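Local coordinates for protein type III secretion system effector HopBA1 (Pseudomonas syringae pv. aptata, PDB 5T09) that acts as a virulence factor recognised by the Arabidopsis resistance protein RBA1, whose self-association it enhances and which then triggers plant cell death, at residues Leu80-Val85 with Glu125-Ala130; Phe107-Trp112 with Ala118-Val123. One frame throughout, in Å; residues are numbered along the deposited sequence.

In the fold
Both contacts use helix 117-132, and their centres lie about 11 Å apart on the same side of the chain's centre. In interaction 1 the helix packs against a strand of the parallel core; in interaction 2, about two turns earlier, it pairs with helix 101-112. Interaction 2 is nested within the chain loop that interaction 1 closes. Phe84, in the turn after the strand, joins them: its CE1 lies 3.6 Å from Trp119 CH2, with ring planes at about 80°, and its carbonyl O is 3.2 Å from Trp112 NE1. The potassium ion is bound by Asp200, Pro202 and Met205, none of which belongs to these segments.

Interaction 1: Leu80-Val85 with Glu125-Ala130; sequences LAVEFV and EALCSA
Glu125 O, on the helix whose Leu127 and Ala130 press against Leu80 and Val82, is gripped twice by Ser129. The amide N comes to 2.8 Å of Glu125 O in the ordinary helical bond, while Ser129 OG reaches the same oxygen at 2.6 Å from the other face of the carbonyl plane, 41° out of it. The hydroxyl is thus satisfied by its own helix, on a side turned from the strand toward Thr66 of helix 60-74.

Across the contact everything is hydrocarbon. Leu127 reaches the strand with one branch: its CG stands anti to the carbonyl carbon (chi1 -59°), and CD2 ends 3.8 Å from Val82 CG1, the two side chains crossing obliquely. The same CD2 has a looser neighbour in Leu80 CD2, at 4.4 Å. Leu80 sends that methyl on to Ala130, whose CB it meets at 3.8 Å. The short side chain of Ala130 is consistent with the close approach here, the CA atoms of Leu80 and Ala130 being 7.7 Å apart. Strand 80-82 and helix 125-130 run nearly antiparallel, at 155°, as expected where the helix leading to strand 136-141 lies over the sheet in a beta-alpha-beta crossover of an EreA/ChaN-like fold. Val137 of that strand touches both Leu127 and Ala130.

The strand's backbone is tied to its sheet neighbours, Leu80 bonding to Tyr136 and Ser138, and Ala81 to Ile186 and Trp188. With no hydrogen bond between strand and helix, their attachment rests on the fit of buried methyl groups.

Interaction 2: Phe107-Trp112 with Ala118-Val123; sequences FLEASW and AWLDKV
The indoles of Trp112 and Trp119 meet between the two helices of a helix-loop-helix hairpin whose arms are strongly splayed. Over the centre of the Trp119 ring sits Val123 CG2, 3.3 Å above the plane, a methyl delivered from one turn further along the same helix. At the edge of this ring, near its plane, lies the backbone carbonyl of Trp112, with O 3.7 Å from Trp119 CZ3. The far corner of the six-membered ring, Trp119 CH2, approaches Trp112 CE3 obliquely at 4.0 Å. Trp112 itself also meets the ring of His56 edge-to-face. Trp119 brings its indole toward Trp112 by a chi1 of 177°, which sets CG opposite the backbone N, although its CB does not point across the contact.

The hairpin joins helix 101-112 to helix 117-132 through a short connection, and the segment axes are inclined at 132°, with a closest approach of 10.5 Å. Leu120 reaches across to helix 101-112, and its two methyls divide the work. CD1 packs between two residues a turn apart, 3.7 Å from Leu108 CB and 3.8 Å from Trp112 CB. CD2 lies against the backbone of Glu109, 3.7 Å from its CA, where the two side chains cross at about a right angle. Glu109 contributes its CA and the near part of its side chain; the residue is exposed and poorly ordered, and it also touches a crystal neighbour, so its outer atoms carry little weight.

Deeper in, Leu108 also touches Leu127, further along the second helix, and Val85, just after the strand. Within the two segments, Leu108 CD1 lies 4.2 Å from Val123 CG1.

Interaction 1: Leu80-Val85 with Glu125-Ala130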
loop_
_atom_site.group_PDB
_atom_site.type_symbol
_atom_site.label_atom_id
_atom_site.label_comp_id
_atom_site.label_asym_id
_atom_site.label_seq_id
_atom_site.Cartn_x
_atom_site.Cartn_y
_atom_site.Cartn_z
ATOM N N LEU A 80 5.360 3.719 -6.881
ATOM C CA LEU A 80 4.486 3.506 -5.732
ATOM C C LEU A 80 3.052 3.751 -6.180
ATOM O O LEU A 80 2.674 4.888 -6.480
ATOM C CB LEU A 80 4.866 4.425 -4.571
ATOM C CG LEU A 80 3.926 4.425 -3.366
ATOM C CD1 LEU A 80 3.895 3.063 -2.689
ATOM C CD2 LEU A 80 4.345 5.512 -2.389
ATOM N N ALA A 81 2.255 2.688 -6.221
ATOM C CA ALA A 81 0.875 2.743 -6.687
ATOM C C ALA A 81 -0.045 2.621 -5.479
ATOM O O ALA A 81 0.057 1.654 -4.713
ATOM C CB ALA A 81 0.615 1.629 -7.698
ATOM N N VAL A 82 -0.935 3.599 -5.298
ATOM C CA VAL A 82 -1.664 3.752 -4.042
ATOM C C VAL A 82 -3.166 3.764 -4.289
ATOM O O VAL A 82 -3.646 4.322 -5.285
ATOM C CB VAL A 82 -1.229 5.028 -3.291
ATOM C CG1 VAL A 82 0.280 5.030 -3.107
ATOM C CG2 VAL A 82 -1.698 6.287 -4.021
ATOM N N GLU A 83 -3.904 3.161 -3.353
ATOM C CA GLU A 83 -5.363 3.164 -3.394
ATOM C C GLU A 83 -5.935 4.564 -3.208
ATOM O O GLU A 83 -7.051 4.840 -3.660
ATOM C CB GLU A 83 -5.912 2.241 -2.305
ATOM C CG GLU A 83 -7.429 2.303 -2.133
ATOM C CD GLU A 83 -7.933 1.487 -0.956
ATOM O OE1 GLU A 83 -7.113 1.067 -0.114
ATOM O OE2 GLU A 83 -9.162 1.277 -0.868
ATOM N N PHE A 84 -5.200 5.453 -2.550
ATOM C CA PHE A 84 -5.771 6.726 -2.128
ATOM C C PHE A 84 -6.088 7.648 -3.298
ATOM O O PHE A 84 -6.805 8.636 -3.109
ATOM C CB PHE A 84 -4.814 7.407 -1.155
ATOM C CG PHE A 84 -4.309 6.491 -0.077
ATOM C CD1 PHE A 84 -5.188 5.918 0.825
ATOM C CD2 PHE A 84 -2.960 6.194 0.026
ATOM C CE1 PHE A 84 -4.732 5.065 1.811
ATOM C CE2 PHE A 84 -2.495 5.349 1.013
ATOM C CZ PHE A 84 -3.383 4.781 1.908
ATOM N N VAL A 85 -5.591 7.343 -4.493
ATOM C CA VAL A 85 -5.825 8.149 -5.684
ATOM C C VAL A 85 -6.468 7.262 -6.736
ATOM O O VAL A 85 -6.015 6.133 -6.967
ATOM C CB VAL A 85 -4.523 8.763 -6.225
ATOM C CG1 VAL A 85 -4.805 9.620 -7.454
ATOM C CG2 VAL A 85 -3.836 9.581 -5.150
ATOM N N GLU A 125 2.177 13.333 3.495
ATOM C CA GLU A 125 3.626 13.434 3.644
ATOM C C GLU A 125 4.328 12.246 2.997
ATOM O O GLU A 125 5.378 12.404 2.362
ATOM C CB GLU A 125 4.008 13.535 5.124
ATOM C CG GLU A 125 5.492 13.798 5.350
ATOM C CD GLU A 125 5.890 13.768 6.817
ATOM O OE1 GLU A 125 5.190 13.113 7.619
ATOM O OE2 GLU A 125 6.910 14.401 7.167
ATOM N N ALA A 126 3.762 11.046 3.143
ATOM C CA ALA A 126 4.394 9.857 2.577
ATOM C C ALA A 126 4.406 9.907 1.055
ATOM O O ALA A 126 5.422 9.585 0.425
ATOM C CB ALA A 126 3.677 8.599 3.067
ATOM N N LEU A 127 3.290 10.298 0.441
ATOM C CA LEU A 127 3.252 10.423 -1.011
ATOM C C LEU A 127 4.255 11.465 -1.490
ATOM O O LEU A 127 4.994 11.237 -2.455
ATOM C CB LEU A 127 1.841 10.786 -1.469
ATOM C CG LEU A 127 0.737 9.794 -1.097
ATOM C CD1 LEU A 127 -0.600 10.274 -1.636
ATOM C CD2 LEU A 127 1.058 8.396 -1.608
ATOM N N CYS A 128 4.294 12.620 -0.823
ATOM C CA CYS A 128 5.255 13.653 -1.192
ATOM C C CYS A 128 6.687 13.167 -1.005
ATOM O O CYS A 128 7.536 13.376 -1.876
ATOM C CB CYS A 128 5.000 14.916 -0.371
ATOM S SG CYS A 128 3.498 15.804 -0.845
ATOM N N SER A 129 6.972 12.505 0.122
ATOM C CA SER A 129 8.332 12.037 0.381
ATOM C C SER A 129 8.766 11.014 -0.658
ATOM O O SER A 129 9.936 10.975 -1.051
ATOM C CB SER A 129 8.427 11.443 1.787
ATOM O OG SER A 129 7.949 12.360 2.757
ATOM N N ALA A 130 7.837 10.171 -1.113
ATOM C CA ALA A 130 8.153 9.243 -2.193
ATOM C C ALA A 130 8.415 9.998 -3.489
ATOM O O ALA A 130 9.402 9.735 -4.186
ATOM C CB ALA A 130 7.011 8.242 -2.376
#

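Interaction 2: Phe107-Trp112 with Ala118-Val123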
loop_
_atom_site.group_PDB
_atom_site.type_symbol
_atom_site.label_atom_id
_atom_site.label_comp_id
_atom_site.label_asym_id
_atom_site.label_seq_id
_atom_site.Cartn_x
_atom_site.Cartn_y
_atom_site.Cartn_z
ATOM N N PHE A 107 -6.511 17.413 -1.832
ATOM C CA PHE A 107 -6.967 16.576 -2.936
ATOM C C PHE A 107 -7.514 15.239 -2.445
ATOM O O PHE A 107 -8.455 14.700 -3.038
ATOM C CB PHE A 107 -5.818 16.351 -3.923
ATOM C CG PHE A 107 -6.151 15.403 -5.042
ATOM C CD1 PHE A 107 -6.720 15.866 -6.215
ATOM C CD2 PHE A 107 -5.891 14.051 -4.921
ATOM C CE1 PHE A 107 -7.025 14.996 -7.246
ATOM C CE2 PHE A 107 -6.195 13.180 -5.948
ATOM C CZ PHE A 107 -6.764 13.654 -7.108
ATOM N N LEU A 108 -6.945 14.687 -1.375
ATOM C CA LEU A 108 -7.369 13.390 -0.860
ATOM C C LEU A 108 -8.529 13.485 0.120
ATOM O O LEU A 108 -9.164 12.464 0.407
ATOM C CB LEU A 108 -6.194 12.689 -0.165
ATOM C CG LEU A 108 -5.004 12.302 -1.044
ATOM C CD1 LEU A 108 -3.838 11.816 -0.189
ATOM C CD2 LEU A 108 -5.410 11.229 -2.033
ATOM N N GLU A 109 -8.832 14.683 0.621
ATOM C CA GLU A 109 -9.760 14.813 1.739
ATOM C C GLU A 109 -11.157 14.328 1.370
ATOM O O GLU A 109 -11.808 13.635 2.159
ATOM C CB GLU A 109 -9.802 16.268 2.204
ATOM C CG GLU A 109 -10.445 16.473 3.560
ATOM C CD GLU A 109 -10.328 17.907 4.039
ATOM O OE1 GLU A 109 -10.540 18.827 3.222
ATOM O OE2 GLU A 109 -10.012 18.113 5.230
ATOM N N ALA A 110 -11.635 14.686 0.174
ATOM C CA ALA A 110 -12.995 14.338 -0.221
ATOM C C ALA A 110 -13.266 12.846 -0.057
ATOM O O ALA A 110 -14.328 12.451 0.437
ATOM C CB ALA A 110 -13.245 14.769 -1.666
ATOM N N SER A 111 -12.319 12.001 -0.462
ATOM C CA SER A 111 -12.521 10.561 -0.412
ATOM C C SER A 111 -11.883 9.896 0.801
ATOM O O SER A 111 -12.323 8.808 1.186
ATOM C CB SER A 111 -11.965 9.909 -1.685
ATOM O OG SER A 111 -12.749 10.267 -2.809
ATOM N N TRP A 112 -10.875 10.516 1.416
ATOM C CA TRP A 112 -10.080 9.839 2.431
ATOM C C TRP A 112 -9.947 10.593 3.744
ATOM O O TRP A 112 -9.390 10.032 4.696
ATOM C CB TRP A 112 -8.683 9.528 1.870
ATOM C CG TRP A 112 -8.786 8.467 0.845
ATOM C CD1 TRP A 112 -8.842 8.630 -0.507
ATOM C CD2 TRP A 112 -8.912 7.066 1.087
ATOM N NE1 TRP A 112 -8.983 7.410 -1.122
ATOM C CE2 TRP A 112 -9.027 6.434 -0.162
ATOM C CE3 TRP A 112 -8.930 6.283 2.243
ATOM C CZ2 TRP A 112 -9.157 5.054 -0.289
ATOM C CZ3 TRP A 112 -9.056 4.917 2.116
ATOM C CH2 TRP A 112 -9.169 4.316 0.864
ATOM N N ALA A 118 -4.978 13.768 11.094
ATOM C CA ALA A 118 -3.568 13.444 11.284
ATOM C C ALA A 118 -3.116 12.380 10.295
ATOM O O ALA A 118 -2.075 12.517 9.642
ATOM C CB ALA A 118 -3.327 12.971 12.716
ATOM N N TRP A 119 -3.892 11.304 10.176
ATOM C CA TRP A 119 -3.542 10.236 9.252
ATOM C C TRP A 119 -3.484 10.747 7.817
ATOM O O TRP A 119 -2.538 10.453 7.079
ATOM C CB TRP A 119 -4.545 9.093 9.385
ATOM C CG TRP A 119 -4.303 7.971 8.425
ATOM C CD1 TRP A 119 -3.395 6.963 8.550
ATOM C CD2 TRP A 119 -4.995 7.742 7.195
ATOM N NE1 TRP A 119 -3.474 6.119 7.468
ATOM C CE2 TRP A 119 -4.453 6.574 6.623
ATOM C CE3 TRP A 119 -6.024 8.409 6.523
ATOM C CZ2 TRP A 119 -4.902 6.061 5.411
ATOM C CZ3 TRP A 119 -6.469 7.899 5.316
ATOM C CH2 TRP A 119 -5.909 6.737 4.775
ATOM N N LEU A 120 -4.488 11.526 7.404
ATOM C CA LEU A 120 -4.466 12.077 6.053
ATOM C C LEU A 120 -3.239 12.954 5.850
ATOM O O LEU A 120 -2.645 12.965 4.765
ATOM C CB LEU A 120 -5.740 12.874 5.774
ATOM C CG LEU A 120 -5.927 13.267 4.302
ATOM C CD1 LEU A 120 -6.232 12.034 3.458
ATOM C CD2 LEU A 120 -7.016 14.310 4.127
ATOM N N ASP A 121 -2.843 13.700 6.882
ATOM C CA ASP A 121 -1.613 14.482 6.800
ATOM C C ASP A 121 -0.403 13.576 6.602
ATOM O O ASP A 121 0.456 13.844 5.753
ATOM C CB ASP A 121 -1.452 15.329 8.064
ATOM C CG ASP A 121 -0.241 16.236 8.006
ATOM O OD1 ASP A 121 0.856 15.792 8.405
ATOM O OD2 ASP A 121 -0.386 17.394 7.563
ATOM N N LYS A 122 -0.318 12.491 7.379
ATOM C CA LYS A 122 0.821 11.584 7.255
ATOM C C LYS A 122 0.808 10.858 5.915
ATOM O O LYS A 122 1.867 10.630 5.316
ATOM C CB LYS A 122 0.829 10.579 8.408
ATOM C CG LYS A 122 1.124 11.190 9.776
ATOM C CD LYS A 122 2.493 11.856 9.795
ATOM C CE LYS A 122 2.967 12.165 11.206
ATOM N NZ LYS A 122 4.339 12.751 11.194
ATOM N N VAL A 123 -0.374 10.478 5.428
ATOM C CA VAL A 123 -0.460 9.875 4.101
ATOM C C VAL A 123 0.069 10.846 3.054
ATOM O O VAL A 123 0.854 10.476 2.177
ATOM C CB VAL A 123 -1.908 9.449 3.793
ATOM C CG1 VAL A 123 -2.042 8.991 2.337
ATOM C CG2 VAL A 123 -2.342 8.337 4.729
#